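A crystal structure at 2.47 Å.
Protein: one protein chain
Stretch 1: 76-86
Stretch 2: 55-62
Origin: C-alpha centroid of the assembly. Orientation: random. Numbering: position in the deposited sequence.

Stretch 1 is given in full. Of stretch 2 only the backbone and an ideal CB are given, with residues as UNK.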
ATOM      1  N   SER A  76      -1.415   7.554 -20.532  1.00 81.75           N
ATOM      2  CA  SER A  76      -2.048   8.356 -19.498  1.00 81.35           C
ATOM      3  C   SER A  76      -2.059   9.826 -19.894  1.00 81.23           C
ATOM      4  O   SER A  76      -1.177  10.306 -20.612  1.00 89.05           O
ATOM      5  CB  SER A  76      -1.323   8.184 -18.165  1.00 80.88           C
ATOM      6  OG  SER A  76      -0.032   8.777 -18.190  1.00 85.60           O
ATOM      7  N   THR A  77      -3.078  10.541 -19.425  1.00 79.38           N
ATOM      8  CA  THR A  77      -3.129  11.976 -19.667  1.00 80.37           C
ATOM      9  C   THR A  77      -2.069  12.680 -18.828  1.00 86.39           C
ATOM     10  O   THR A  77      -1.953  12.433 -17.623  1.00 87.35           O
ATOM     11  CB  THR A  77      -4.512  12.528 -19.329  1.00 78.27           C
ATOM     12  OG1 THR A  77      -5.517  11.763 -20.007  1.00 84.67           O
ATOM     13  CG2 THR A  77      -4.616  13.983 -19.754  1.00 79.41           C
ATOM     14  N   LYS A  78      -1.293  13.554 -19.465  1.00 86.84           N
ATOM     15  CA  LYS A  78      -0.277  14.305 -18.744  1.00 81.45           C
ATOM     16  C   LYS A  78      -0.922  15.124 -17.634  1.00 80.25           C
ATOM     17  O   LYS A  78      -2.057  15.594 -17.756  1.00 77.74           O
ATOM     18  CB  LYS A  78       0.493  15.221 -19.695  1.00 77.59           C
ATOM     19  CG  LYS A  78       1.162  14.489 -20.844  1.00 79.43           C
ATOM     20  CD  LYS A  78       1.976  13.307 -20.338  1.00 97.43           C
ATOM     21  CE  LYS A  78       2.551  12.496 -21.487  1.00103.68           C
ATOM     22  NZ  LYS A  78       3.357  11.344 -20.998  1.00 89.16           N
ATOM     23  N   PHE A  79      -0.184  15.288 -16.534  1.00 75.67           N
ATOM     24  CA  PHE A  79      -0.771  15.905 -15.351  1.00 77.55           C
ATOM     25  C   PHE A  79      -1.172  17.352 -15.609  1.00 82.70           C
ATOM     26  O   PHE A  79      -2.169  17.825 -15.050  1.00 75.18           O
ATOM     27  CB  PHE A  79       0.200  15.821 -14.172  1.00 69.76           C
ATOM     28  CG  PHE A  79      -0.386  16.306 -12.879  1.00 67.37           C
ATOM     29  CD1 PHE A  79      -1.406  15.600 -12.260  1.00 65.81           C
ATOM     30  CD2 PHE A  79       0.073  17.469 -12.284  1.00 65.57           C
ATOM     31  CE1 PHE A  79      -1.957  16.043 -11.072  1.00 61.82           C
ATOM     32  CE2 PHE A  79      -0.471  17.917 -11.092  1.00 64.79           C
ATOM     33  CZ  PHE A  79      -1.489  17.201 -10.488  1.00 64.23           C
ATOM     34  N   ASN A  80      -0.432  18.066 -16.463  1.00 73.67           N
ATOM     35  CA  ASN A  80      -0.793  19.452 -16.742  1.00 75.86           C
ATOM     36  C   ASN A  80      -2.078  19.532 -17.555  1.00 78.23           C
ATOM     37  O   ASN A  80      -2.868  20.466 -17.372  1.00 81.57           O
ATOM     38  CB  ASN A  80       0.353  20.174 -17.460  1.00 78.76           C
ATOM     39  CG  ASN A  80       0.478  19.784 -18.925  1.00 89.17           C
ATOM     40  OD1 ASN A  80       0.333  18.616 -19.285  1.00 96.66           O
ATOM     41  ND2 ASN A  80       0.749  20.768 -19.777  1.00103.72           N
ATOM     42  N   ARG A  81      -2.319  18.560 -18.437  1.00 76.02           N
ATOM     43  CA  ARG A  81      -3.583  18.529 -19.159  1.00 76.68           C
ATOM     44  C   ARG A  81      -4.715  18.073 -18.251  1.00 75.94           C
ATOM     45  O   ARG A  81      -5.862  18.505 -18.423  1.00 75.94           O
ATOM     46  CB  ARG A  81      -3.472  17.617 -20.381  1.00 78.00           C
ATOM     47  CG  ARG A  81      -4.756  17.500 -21.185  1.00 82.55           C
ATOM     48  CD  ARG A  81      -5.145  18.831 -21.809  1.00 87.48           C
ATOM     49  NE  ARG A  81      -4.685  18.946 -23.191  1.00 90.23           N
ATOM     50  CZ  ARG A  81      -3.599  19.613 -23.570  1.00106.18           C
ATOM     51  NH1 ARG A  81      -2.848  20.236 -22.671  1.00106.08           N
ATOM     52  NH2 ARG A  81      -3.265  19.661 -24.852  1.00112.23           N
ATOM     53  N   VAL A  82      -4.410  17.213 -17.275  1.00 74.98           N
ATOM     54  CA  VAL A  82      -5.405  16.827 -16.278  1.00 73.01           C
ATOM     55  C   VAL A  82      -5.831  18.040 -15.466  1.00 70.37           C
ATOM     56  O   VAL A  82      -7.025  18.278 -15.246  1.00 70.80           O
ATOM     57  CB  VAL A  82      -4.851  15.717 -15.366  1.00 75.61           C
ATOM     58  CG1 VAL A  82      -5.812  15.454 -14.220  1.00 67.87           C
ATOM     59  CG2 VAL A  82      -4.599  14.447 -16.157  1.00 74.76           C
ATOM     60  N   VAL A  83      -4.855  18.829 -15.009  1.00 69.72           N
ATOM     61  CA  VAL A  83      -5.167  20.004 -14.203  1.00 69.65           C
ATOM     62  C   VAL A  83      -5.948  21.019 -15.025  1.00 75.68           C
ATOM     63  O   VAL A  83      -6.922  21.612 -14.544  1.00 70.55           O
ATOM     64  CB  VAL A  83      -3.877  20.609 -13.621  1.00 67.11           C
ATOM     65  CG1 VAL A  83      -4.165  21.957 -12.973  1.00 66.24           C
ATOM     66  CG2 VAL A  83      -3.258  19.656 -12.614  1.00 69.76           C
ATOM     67  N   GLU A  84      -5.551  21.215 -16.284  1.00 76.04           N
ATOM     68  CA  GLU A  84      -6.215  22.209 -17.121  1.00 72.40           C
ATOM     69  C   GLU A  84      -7.683  21.859 -17.330  1.00 72.36           C
ATOM     70  O   GLU A  84      -8.552  22.733 -17.249  1.00 72.06           O
ATOM     71  CB  GLU A  84      -5.490  22.335 -18.462  1.00 75.13           C
ATOM     72  CG  GLU A  84      -5.996  23.475 -19.336  1.00 92.41           C
ATOM     73  CD  GLU A  84      -5.217  23.617 -20.633  1.00102.47           C
ATOM     74  OE1 GLU A  84      -4.437  22.699 -20.965  1.00104.80           O
ATOM     75  OE2 GLU A  84      -5.384  24.650 -21.318  1.00101.89           O
ATOM     76  N   VAL A  85      -7.981  20.581 -17.585  1.00 72.31           N
ATOM     77  CA  VAL A  85      -9.371  20.161 -17.758  1.00 70.79           C
ATOM     78  C   VAL A  85     -10.170  20.432 -16.489  1.00 67.49           C
ATOM     79  O   VAL A  85     -11.283  20.966 -16.537  1.00 66.28           O
ATOM     80  CB  VAL A  85      -9.446  18.678 -18.163  1.00 72.26           C
ATOM     81  CG1 VAL A  85     -10.886  18.190 -18.108  1.00 68.04           C
ATOM     82  CG2 VAL A  85      -8.882  18.484 -19.556  1.00 75.50           C
ATOM     83  N   VAL A  86      -9.621  20.042 -15.337  1.00 69.61           N
ATOM     84  CA  VAL A  86     -10.328  20.217 -14.070  1.00 66.17           C
ATOM     85  C   VAL A  86     -10.625  21.692 -13.816  1.00 65.03           C
ATOM     86  O   VAL A  86     -11.756  22.067 -13.486  1.00 63.04           O
ATOM     87  CB  VAL A  86      -9.522  19.590 -12.919  1.00 70.81           C
ATOM     88  CG1 VAL A  86     -10.168  19.910 -11.583  1.00 58.88           C
ATOM     89  CG2 VAL A  86      -9.419  18.084 -13.120  1.00 58.87           C
ATOM     90  N   UNK A  55     -17.908  17.970 -25.136  1.00 85.02           N
ATOM     91  CA  UNK A  55     -17.155  18.799 -26.069  1.00 82.67           C
ATOM     92  C   UNK A  55     -15.799  19.186 -25.492  1.00 91.94           C
ATOM     93  O   UNK A  55     -14.808  19.258 -26.229  1.00 81.11           O
ATOM     94  CB  UNK A  55     -17.952  20.055 -26.427  1.00 82.67           C
ATOM     95  N   UNK A  56     -15.737  19.413 -24.177  1.00 90.35           N
ATOM     96  CA  UNK A  56     -14.455  19.593 -23.502  1.00 83.61           C
ATOM     97  C   UNK A  56     -13.624  18.323 -23.610  1.00 78.82           C
ATOM     98  O   UNK A  56     -12.395  18.373 -23.756  1.00 73.27           O
ATOM     99  CB  UNK A  56     -14.663  19.972 -22.034  1.00 83.61           C
ATOM    100  N   UNK A  57     -14.282  17.163 -23.536  1.00 70.94           N
ATOM    101  CA  UNK A  57     -13.578  15.895 -23.699  1.00 85.30           C
ATOM    102  C   UNK A  57     -13.040  15.742 -25.115  1.00 88.91           C
ATOM    103  O   UNK A  57     -11.929  15.237 -25.312  1.00 83.97           O
ATOM    104  CB  UNK A  57     -14.503  14.725 -23.360  1.00 85.30           C
ATOM    105  N   UNK A  58     -13.816  16.170 -26.114  1.00 87.80           N
ATOM    106  CA  UNK A  58     -13.348  16.107 -27.495  1.00 88.00           C
ATOM    107  C   UNK A  58     -12.126  16.988 -27.714  1.00 89.32           C
ATOM    108  O   UNK A  58     -11.232  16.628 -28.491  1.00 88.41           O
ATOM    109  CB  UNK A  58     -14.467  16.521 -28.452  1.00 88.00           C
ATOM    110  N   UNK A  59     -12.056  18.131 -27.032  1.00 77.54           N
ATOM    111  CA  UNK A  59     -10.972  19.072 -27.284  1.00 80.57           C
ATOM    112  C   UNK A  59      -9.686  18.666 -26.573  1.00 90.89           C
ATOM    113  O   UNK A  59      -8.607  18.700 -27.178  1.00 96.35           O
ATOM    114  CB  UNK A  59     -11.386  20.478 -26.846  1.00 80.57           C
ATOM    115  N   UNK A  60      -9.773  18.272 -25.303  1.00 85.60           N
ATOM    116  CA  UNK A  60      -8.592  18.092 -24.467  1.00 85.14           C
ATOM    117  C   UNK A  60      -8.209  16.643 -24.200  1.00 82.22           C
ATOM    118  O   UNK A  60      -7.028  16.368 -23.985  1.00 81.80           O
ATOM    119  CB  UNK A  60      -8.815  18.798 -23.128  1.00 85.14           C
ATOM    120  N   UNK A  61      -9.175  15.744 -24.144  1.00 80.99           N
ATOM    121  CA  UNK A  61      -8.866  14.368 -23.700  1.00 77.87           C
ATOM    122  C   UNK A  61      -9.167  13.296 -24.738  1.00 84.29           C
ATOM    123  O   UNK A  61      -9.679  12.282 -24.356  1.00 92.31           O
ATOM    124  CB  UNK A  61      -9.653  14.051 -22.427  1.00 77.87           C
ATOM    125  N   UNK A  62      -8.673  13.357 -25.977  1.00 82.13           N
ATOM    126  CA  UNK A  62      -8.918  12.227 -26.928  1.00 85.08           C
ATOM    127  C   UNK A  62      -7.874  12.207 -28.054  1.00 87.46           C
ATOM    128  O   UNK A  62      -7.466  13.293 -28.387  1.00 96.14           O
ATOM    129  CB  UNK A  62     -10.318  12.333 -27.535  1.00 85.08           C
TER

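Positions 55 to 60 are helical, and this helix runs nearly antiparallel to helix 79-86, at 155°. The axes come no closer than 11.2 Å, so side chains must fill the gap.

Position 55 has no atom of stretch 1 near its CB. The contact sets no preference here. The residue is Leu55, and it makes no contact.

Position 56 points its CB toward stretch 1, but nothing of stretch 1 lies within 5.5 Å of the CB. The nearest surface is the methyl groups of Val85. A branched or long apolar side chain could reach them; a small one would fall short. The residue is Ile56. Its CG2 comes to 4.5 Å from Val85 CG1, a light apolar contact.

Position 57 points away, and almost any helix-compatible residue would suit. It is Tyr57, whose OH is hydrogen-bonded elsewhere in the structure.

Positions 58 and 59 are out of reach of stretch 1, and polar or charged residues would do as well as any. They are Asn58 and Lys59.

Position 60 points toward stretch 1. Its ideal CB lies 3.6 Å from Val85 CG2 and 3.9 Å from Arg81 CD. The CB is therefore already packed, so a longer side chain has to turn aside from Val85 and Arg81. Glu84 and Arg81 offer charges beyond. An aromatic, a long aliphatic or a long polar residue would all be plausible. The residue is Tyr60, with chi1 in m. Its CB packs on Val85 CG2 at 3.6 Å. The ring runs alongside the end of Glu84, with Tyr60 CE1 4.0 Å from Glu84 OE2. Arg81 CD lies at the ring edge. The backbone also takes part: Tyr60 O is 3.6 Å from Arg81 NE, near the guanidinium plane.

Position 61 leaves helical geometry, with phi/psi of -120/54. Its CB points sideways, 5.3 Å from both Thr77 OG1 and Val85 CG2. The space between these residues is lined largely by carbon, including Thr77 CG2 and Arg81 CG. A medium apolar side chain, such as leucine or methionine, would suit. The residue is Leu61, rotamer m,t. Its end comes nearer than its CB: CD2 reaches Thr77 CG2 at 3.6 Å, and CG sits 4.0 Å from Val85 CG2. Backbone N of Leu61 still hydrogen-bonds to Tyr57 O at 3.0 Å.

Position 62 is beyond reach of stretch 1, which sets no preference. It is Ser62, with OG 3.1 Å from Asn58 O.

Stretch 2 55-62: LIYNKYLS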
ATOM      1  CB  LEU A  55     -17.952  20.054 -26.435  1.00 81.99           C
ATOM      2  CG  LEU A  55     -18.810  19.986 -27.701  1.00106.91           C
ATOM      3  CD1 LEU A  55     -17.931  19.807 -28.931  1.00 95.68           C
ATOM      4  CD2 LEU A  55     -19.847  18.873 -27.614  1.00103.17           C
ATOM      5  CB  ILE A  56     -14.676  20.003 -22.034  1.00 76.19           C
ATOM      6  CG1 ILE A  56     -15.453  21.316 -21.957  1.00 78.61           C
ATOM      7  CG2 ILE A  56     -13.351  20.131 -21.303  1.00 69.70           C
ATOM      8  CD1 ILE A  56     -15.785  21.736 -20.554  1.00 66.67           C
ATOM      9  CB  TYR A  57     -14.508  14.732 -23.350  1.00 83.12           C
ATOM     10  CG  TYR A  57     -13.874  13.371 -23.524  1.00 92.41           C
ATOM     11  CD1 TYR A  57     -13.099  12.812 -22.513  1.00 92.93           C
ATOM     12  CD2 TYR A  57     -14.047  12.643 -24.696  1.00 94.44           C
ATOM     13  CE1 TYR A  57     -12.513  11.568 -22.666  1.00 90.95           C
ATOM     14  CE2 TYR A  57     -13.465  11.398 -24.858  1.00 90.39           C
ATOM     15  CZ  TYR A  57     -12.700  10.866 -23.839  1.00 86.61           C
ATOM     16  OH  TYR A  57     -12.120   9.628 -23.991  1.00 88.26           O
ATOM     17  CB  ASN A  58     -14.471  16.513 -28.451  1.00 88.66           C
ATOM     18  CG  ASN A  58     -15.503  15.418 -28.640  1.00 94.39           C
ATOM     19  OD1 ASN A  58     -15.539  14.445 -27.884  1.00103.15           O
ATOM     20  ND2 ASN A  58     -16.348  15.569 -29.652  1.00 90.27           N
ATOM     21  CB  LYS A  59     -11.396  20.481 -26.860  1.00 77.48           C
ATOM     22  CG  LYS A  59     -10.364  21.560 -27.157  1.00 90.25           C
ATOM     23  CD  LYS A  59     -10.887  22.953 -26.828  1.00 91.57           C
ATOM     24  CE  LYS A  59      -9.846  24.017 -27.153  1.00 95.93           C
ATOM     25  NZ  LYS A  59     -10.349  25.400 -26.921  1.00106.02           N
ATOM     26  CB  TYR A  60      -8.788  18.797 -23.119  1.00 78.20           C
ATOM     27  CG  TYR A  60      -9.002  20.289 -23.230  1.00 85.09           C
ATOM     28  CD1 TYR A  60      -7.923  21.165 -23.249  1.00 90.02           C
ATOM     29  CD2 TYR A  60     -10.283  20.822 -23.310  1.00 80.52           C
ATOM     30  CE1 TYR A  60      -8.115  22.530 -23.348  1.00 96.50           C
ATOM     31  CE2 TYR A  60     -10.483  22.186 -23.407  1.00 79.53           C
ATOM     32  CZ  TYR A  60      -9.397  23.035 -23.429  1.00 99.60           C
ATOM     33  OH  TYR A  60      -9.593  24.395 -23.528  1.00104.89           O
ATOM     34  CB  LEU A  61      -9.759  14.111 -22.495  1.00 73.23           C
ATOM     35  CG  LEU A  61      -9.427  14.886 -21.244  1.00 76.51           C
ATOM     36  CD1 LEU A  61     -10.355  14.465 -20.145  1.00 70.21           C
ATOM     37  CD2 LEU A  61      -8.028  14.584 -20.839  1.00 76.27           C
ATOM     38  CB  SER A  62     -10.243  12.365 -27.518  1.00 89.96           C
ATOM     39  OG  SER A  62     -10.327  13.645 -28.084  1.00 98.76           O
TER
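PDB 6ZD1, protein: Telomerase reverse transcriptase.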